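Local coordinates for protein putative cytochrome P450 120 (Synechocystis sp., PDB 2VE3) that probably works as a haem-dependent monooxygenase of the cytochrome P450 family and binds retinoic acid in a pocket beside the haem, at residues Ser264-Leu269 with Asp305-Glu310; Ser274-Arg279 with Phe362-Phe367. All blocks are in the same frame, centred on the assembly; numbering follows the deposited sequence.

Interaction 1: Ser264-Leu269 with Asp305-Glu310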
loop_
_atom_site.group_PDB
_atom_site.type_symbol
_atom_site.label_atom_id
_atom_site.label_comp_id
_atom_site.label_asym_id
_atom_site.label_seq_id
_atom_site.Cartn_x
_atom_site.Cartn_y
_atom_site.Cartn_z
ATOM N N SER A 264 4.861 -4.457 9.546
ATOM C CA SER A 264 5.536 -5.750 9.720
ATOM C C SER A 264 6.960 -5.666 9.183
ATOM O O SER A 264 7.879 -6.208 9.806
ATOM C CB SER A 264 4.804 -6.935 9.073
ATOM O OG SER A 264 4.455 -6.676 7.726
ATOM N N SER A 265 7.133 -4.992 8.043
ATOM C CA SER A 265 8.474 -4.756 7.478
ATOM C C SER A 265 9.368 -3.997 8.445
ATOM O O SER A 265 10.506 -4.389 8.636
ATOM C CB SER A 265 8.412 -4.024 6.144
ATOM O OG SER A 265 7.684 -4.791 5.198
ATOM N N PHE A 266 8.846 -2.922 9.042
ATOM C CA PHE A 266 9.587 -2.125 10.038
ATOM C C PHE A 266 9.940 -2.961 11.267
ATOM O O PHE A 266 11.030 -2.831 11.846
ATOM C CB PHE A 266 8.770 -0.892 10.471
ATOM C CG PHE A 266 9.418 -0.086 11.568
ATOM C CD1 PHE A 266 10.304 0.949 11.259
ATOM C CD2 PHE A 266 9.165 -0.379 12.909
ATOM C CE1 PHE A 266 10.921 1.679 12.263
ATOM C CE2 PHE A 266 9.799 0.349 13.936
ATOM C CZ PHE A 266 10.671 1.382 13.599
ATOM N N CYS A 267 8.995 -3.795 11.687
ATOM C CA CYS A 267 9.211 -4.669 12.835
ATOM C C CYS A 267 10.209 -5.757 12.477
ATOM O O CYS A 267 11.043 -6.131 13.297
ATOM C CB CYS A 267 7.900 -5.303 13.304
ATOM S SG CYS A 267 6.731 -4.165 13.996
ATOM N N LEU A 268 10.103 -6.277 11.263
ATOM C CA LEU A 268 11.085 -7.215 10.756
ATOM C C LEU A 268 12.481 -6.574 10.717
ATOM O O LEU A 268 13.412 -7.068 11.375
ATOM C CB LEU A 268 10.660 -7.746 9.377
ATOM C CG LEU A 268 11.544 -8.737 8.607
ATOM C CD1 LEU A 268 11.955 -9.934 9.450
ATOM C CD2 LEU A 268 10.844 -9.197 7.320
ATOM N N LEU A 269 12.620 -5.470 9.990
ATOM C CA LEU A 269 13.950 -4.857 9.766
ATOM C C LEU A 269 14.635 -4.221 10.978
ATOM O O LEU A 269 15.854 -4.323 11.145
ATOM C CB LEU A 269 13.904 -3.876 8.599
ATOM C CG LEU A 269 13.608 -4.548 7.262
ATOM C CD1 LEU A 269 13.129 -3.518 6.194
ATOM C CD2 LEU A 269 14.845 -5.295 6.814
ATOM N N ASP A 305 12.862 9.481 9.598
ATOM C CA ASP A 305 12.498 9.728 8.205
ATOM C C ASP A 305 13.297 8.867 7.219
ATOM O O ASP A 305 12.708 8.257 6.321
ATOM C CB ASP A 305 12.680 11.202 7.839
ATOM C CG ASP A 305 11.532 12.081 8.298
ATOM O OD1 ASP A 305 10.531 11.585 8.865
ATOM O OD2 ASP A 305 11.647 13.302 8.092
ATOM N N GLN A 306 14.630 8.847 7.377
ATOM C CA GLN A 306 15.521 8.028 6.531
ATOM C C GLN A 306 15.265 6.516 6.617
ATOM O O GLN A 306 15.275 5.816 5.609
ATOM C CB GLN A 306 16.972 8.268 6.910
ATOM C CG GLN A 306 17.543 9.604 6.447
ATOM C CD GLN A 306 19.021 9.714 6.777
ATOM O OE1 GLN A 306 19.801 8.769 6.565
ATOM N NE2 GLN A 306 19.413 10.864 7.311
ATOM N N VAL A 307 15.101 6.023 7.838
ATOM C CA VAL A 307 14.836 4.595 8.091
ATOM C C VAL A 307 13.545 4.175 7.369
ATOM O O VAL A 307 13.466 3.096 6.750
ATOM C CB VAL A 307 14.748 4.346 9.611
ATOM C CG1 VAL A 307 14.265 2.936 9.925
ATOM C CG2 VAL A 307 16.088 4.624 10.261
ATOM N N LEU A 308 12.541 5.041 7.429
ATOM C CA LEU A 308 11.237 4.709 6.877
ATOM C C LEU A 308 11.241 4.744 5.343
ATOM O O LEU A 308 10.655 3.863 4.718
ATOM C CB LEU A 308 10.131 5.555 7.525
ATOM C CG LEU A 308 9.920 5.354 9.028
ATOM C CD1 LEU A 308 8.900 6.358 9.581
ATOM C CD2 LEU A 308 9.495 3.919 9.379
ATOM N N GLN A 309 11.972 5.694 4.748
ATOM C CA GLN A 309 12.269 5.651 3.307
ATOM C C GLN A 309 12.923 4.321 2.887
ATOM O O GLN A 309 12.603 3.765 1.829
ATOM C CB GLN A 309 13.205 6.809 2.883
ATOM C CG GLN A 309 12.603 8.257 2.932
ATOM C CD GLN A 309 11.612 8.533 1.817
ATOM O OE1 GLN A 309 10.487 8.016 1.818
ATOM N NE2 GLN A 309 12.013 9.361 0.866
ATOM N N GLU A 310 13.842 3.829 3.719
ATOM C CA GLU A 310 14.604 2.625 3.409
ATOM C C GLU A 310 13.842 1.304 3.662
ATOM O O GLU A 310 14.041 0.325 2.930
ATOM C CB GLU A 310 15.979 2.656 4.110
ATOM C CG GLU A 310 16.837 1.392 3.981
ATOM C CD GLU A 310 17.273 1.059 2.564
ATOM O OE1 GLU A 310 16.763 1.656 1.590
ATOM O OE2 GLU A 310 18.151 0.182 2.420
#

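Interaction 2: Ser274-Arg279 with Phe362-Phe367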
loop_
_atom_site.group_PDB
_atom_site.type_symbol
_atom_site.label_atom_id
_atom_site.label_comp_id
_atom_site.label_asym_id
_atom_site.label_seq_id
_atom_site.Cartn_x
_atom_site.Cartn_y
_atom_site.Cartn_z
ATOM N N SER A 274 19.550 -3.805 15.347
ATOM C CA SER A 274 19.427 -3.158 16.644
ATOM C C SER A 274 20.283 -1.887 16.817
ATOM O O SER A 274 20.115 -1.138 17.783
ATOM C CB SER A 274 19.779 -4.176 17.728
ATOM O OG SER A 274 21.130 -4.609 17.584
ATOM N N ASP A 275 21.238 -1.693 15.924
ATOM C CA ASP A 275 22.088 -0.520 15.926
ATOM C C ASP A 275 21.317 0.635 15.333
ATOM O O ASP A 275 21.410 1.752 15.815
ATOM C CB ASP A 275 23.377 -0.783 15.126
ATOM C CG ASP A 275 23.107 -1.252 13.683
ATOM O OD1 ASP A 275 22.136 -2.016 13.438
ATOM O OD2 ASP A 275 23.890 -0.865 12.789
ATOM N N ILE A 276 20.567 0.355 14.270
ATOM C CA ILE A 276 19.689 1.342 13.646
ATOM C C ILE A 276 18.560 1.709 14.610
ATOM O O ILE A 276 18.214 2.883 14.759
ATOM C CB ILE A 276 19.153 0.847 12.256
ATOM C CG1 ILE A 276 20.335 0.517 11.344
ATOM C CG2 ILE A 276 18.254 1.910 11.624
ATOM C CD1 ILE A 276 19.986 0.059 9.954
ATOM N N ARG A 277 18.030 0.698 15.293
ATOM C CA ARG A 277 17.010 0.869 16.321
ATOM C C ARG A 277 17.453 1.850 17.421
ATOM O O ARG A 277 16.672 2.712 17.845
ATOM C CB ARG A 277 16.676 -0.507 16.916
ATOM C CG ARG A 277 15.507 -0.554 17.898
ATOM C CD ARG A 277 15.009 -1.980 17.972
ATOM N NE ARG A 277 15.536 -2.749 19.096
ATOM C CZ ARG A 277 15.802 -4.054 19.065
ATOM N NH1 ARG A 277 15.650 -4.749 17.951
ATOM N NH2 ARG A 277 16.268 -4.660 20.143
ATOM N N GLU A 278 18.701 1.713 17.870
ATOM C CA GLU A 278 19.259 2.589 18.901
ATOM C C GLU A 278 19.449 4.037 18.439
ATOM O O GLU A 278 19.254 4.957 19.217
ATOM C CB GLU A 278 20.602 2.053 19.394
ATOM C CG GLU A 278 20.509 0.857 20.307
ATOM C CD GLU A 278 20.036 1.209 21.710
ATOM O OE1 GLU A 278 19.992 2.418 22.062
ATOM O OE2 GLU A 278 19.703 0.263 22.458
ATOM N N ARG A 279 19.869 4.229 17.191
ATOM C CA ARG A 279 20.037 5.567 16.638
ATOM C C ARG A 279 18.712 6.317 16.550
ATOM O O ARG A 279 18.678 7.535 16.732
ATOM C CB ARG A 279 20.699 5.524 15.263
ATOM C CG ARG A 279 22.125 4.956 15.240
ATOM C CD ARG A 279 22.814 5.258 13.910
ATOM N NE ARG A 279 22.779 6.690 13.599
ATOM C CZ ARG A 279 22.974 7.220 12.392
ATOM N NH1 ARG A 279 23.210 6.438 11.340
ATOM N NH2 ARG A 279 22.927 8.548 12.238
ATOM N N PHE A 362 19.836 -3.462 4.082
ATOM C CA PHE A 362 19.060 -2.425 4.736
ATOM C C PHE A 362 19.998 -1.319 5.217
ATOM O O PHE A 362 20.708 -1.487 6.214
ATOM C CB PHE A 362 18.258 -3.037 5.895
ATOM C CG PHE A 362 17.414 -2.056 6.648
ATOM C CD1 PHE A 362 16.292 -1.479 6.059
ATOM C CD2 PHE A 362 17.725 -1.718 7.958
ATOM C CE1 PHE A 362 15.510 -0.566 6.746
ATOM C CE2 PHE A 362 16.942 -0.790 8.657
ATOM C CZ PHE A 362 15.822 -0.223 8.049
ATOM N N ASP A 363 19.997 -0.191 4.508
ATOM C CA ASP A 363 20.891 0.932 4.824
ATOM C C ASP A 363 20.221 2.314 4.699
ATOM O O ASP A 363 20.138 2.864 3.616
ATOM C CB ASP A 363 22.143 0.856 3.936
ATOM C CG ASP A 363 23.083 2.036 4.128
ATOM O OD1 ASP A 363 23.146 2.622 5.252
ATOM O OD2 ASP A 363 23.762 2.374 3.129
ATOM N N PRO A 364 19.700 2.849 5.810
ATOM C CA PRO A 364 19.151 4.196 5.923
ATOM C C PRO A 364 20.043 5.350 5.386
ATOM O O PRO A 364 19.510 6.366 4.928
ATOM C CB PRO A 364 18.927 4.331 7.421
ATOM C CG PRO A 364 18.576 2.945 7.839
ATOM C CD PRO A 364 19.542 2.105 7.066
ATOM N N GLU A 365 21.366 5.176 5.442
ATOM C CA GLU A 365 22.338 6.174 4.977
ATOM C C GLU A 365 22.251 6.479 3.483
ATOM O O GLU A 365 22.934 7.367 3.014
ATOM C CB GLU A 365 23.783 5.755 5.312
ATOM C CG GLU A 365 24.047 5.454 6.776
ATOM C CD GLU A 365 23.871 6.665 7.668
ATOM O OE1 GLU A 365 24.456 7.724 7.367
ATOM O OE2 GLU A 365 23.150 6.562 8.675
ATOM N N ARG A 366 21.440 5.732 2.733
ATOM C CA ARG A 366 21.207 6.038 1.325
ATOM C C ARG A 366 20.396 7.327 1.204
ATOM O O ARG A 366 20.492 8.036 0.202
ATOM C CB ARG A 366 20.463 4.897 0.607
ATOM C CG ARG A 366 21.066 3.500 0.704
ATOM C CD ARG A 366 20.085 2.474 0.084
ATOM N NE ARG A 366 20.413 1.070 0.354
ATOM C CZ ARG A 366 21.269 0.334 -0.352
ATOM N NH1 ARG A 366 21.934 0.866 -1.365
ATOM N NH2 ARG A 366 21.487 -0.937 -0.029
ATOM N N PHE A 367 19.598 7.624 2.226
ATOM C CA PHE A 367 18.692 8.778 2.195
ATOM C C PHE A 367 19.208 9.988 3.002
ATOM O O PHE A 367 18.535 11.028 3.087
ATOM C CB PHE A 367 17.261 8.346 2.581
ATOM C CG PHE A 367 16.691 7.317 1.640
ATOM C CD1 PHE A 367 16.047 7.715 0.466
ATOM C CD2 PHE A 367 16.874 5.958 1.879
ATOM C CE1 PHE A 367 15.566 6.787 -0.429
ATOM C CE2 PHE A 367 16.397 5.021 0.988
ATOM C CZ PHE A 367 15.738 5.444 -0.179
HETATM O O HOH W 1 23.562 9.908 9.462
#

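Interaction 1: Ser264-Leu269 with Asp305-Glu310
Phe266 and Leu308 lie where the two helical segments come nearest, with Phe266 CA 7.7 Å from Leu308 CA, and each backbone keeps its own alpha-helical bonding: Leu268 N to Ser264 O is 2.7 Å and Glu310 N to Gln306 O is 3.1 Å. Everything that meets across the gap is hydrocarbon. Phe266 is the central group: its CG stands anti to the backbone N (chi1 176°), which sends the ring out toward the other helix. There the CD1–CE1 bond receives a methyl of Leu308, with Phe266 CD1 3.6 Å from Leu308 CD2 and Phe266 CE1 3.9 Å from that same methyl. The methyl approaches the ring obliquely. Leu308 starts off pointing past the contact rather than into it; CD1 then continues the chain outward, anti to CA (chi2 174°), while the other branch, CD2, is the one turned back onto the phenyl ring. Val307 adds a looser touch from one residue earlier, its CG1 lying 4.3 Å from Phe266 CE1, also obliquely. With only about 116 Å² buried, these two segments alone do not enclose the ring; Ala405 and Ile409 of helix 394-411 pack against it as well, so Phe266 sits where three helices come together. Leu269, one turn on, points the same way and packs further along helix 302-314, on Val311 and Leu314. The Leu308 side chain is about 9 Å from the haem. Helix 241-272 is the long I-helix of the P450 fold and helix 302-314 its K-helix, whose Glu310 forms a salt bridge with Arg313 in the ExxR motif of the family; this contact is the buried I–K packing in the fold's core.

Interaction 2: Ser274-Arg279 with Phe362-Phe367
Arg279 and Glu365 form a salt bridge that a water closes into a ring. The direct arm runs from Arg279 NH1 to Glu365 OE2, 2.7 Å apart but bent, with an N-H...O angle of 143°. OE2 is met on its syn side, tilted out of the carboxylate plane but close to that of the guanidinium, and the two planes are turned 31° apart. For the other arm, Arg279 NH2 gives a hydrogen bond to water 1 and the water gives one to Glu365 OE1, both 3.2 Å long. Shortening Glu365 to an alanine here removes both arms, and would probably leave Arg279 without its ionic mate and water 1 less firmly held.

Beneath this outer ring the contact is greasy. With CD1 anti to CA (chi2 -179°), the Ile276 chain is fully drawn out and the methyl arrives at the loop, where Ile276 CD1 is 3.4 Å from Phe362 CE2 and 3.6 Å from Pro364 CD. Its other branch shares in this, Ile276 CG2 lying 3.9 Å from Pro364 CG. Pro364 CD in turn rests over the rim of one face of the Phe362 ring, so proline and phenylalanine present a joint surface to the isoleucine. An Asx turn shapes the loop: Glu365 N bonds to Asp363 OD1 at 3.1 Å, the oxygen being approached from above the carboxylate plane. This leads straight into the short 3-10 turn of Pro364-Arg366.

Pro364-Phe367 spell the PERF motif of P450s, and its first two residues meet helix 274-285, the J-helix. Tyr303 of helix 302-314 touches both Ile276 and Arg279, Leu270 of helix 241-272 packs on Ile276 and Phe362, and Arg277 forms a salt bridge with Asp413 and a cation-pi contact with Trp414 of strand 412-416.

In the fold
Interaction 1 is wholly apolar and lies in the core, while interaction 2 runs from a buried apolar patch around Ile276 out to a hydrated ion pair at the surface. Their centres are 9 Å apart, and Glu310 joins them: its OE2 forms a salt bridge with Arg366 NE and probably accepts a hydrogen bond from Asp363 N. With Arg313, this makes the Glu-Arg-Arg triad by which P450s couple the ExxR helix to the PERF loop. The helical partners are also linked, since helices 241-272 and 274-285 follow each other in the chain and Phe362 packs on Leu269. Residues 305-310 and 362-367 thus meet successive helices while gripping one another.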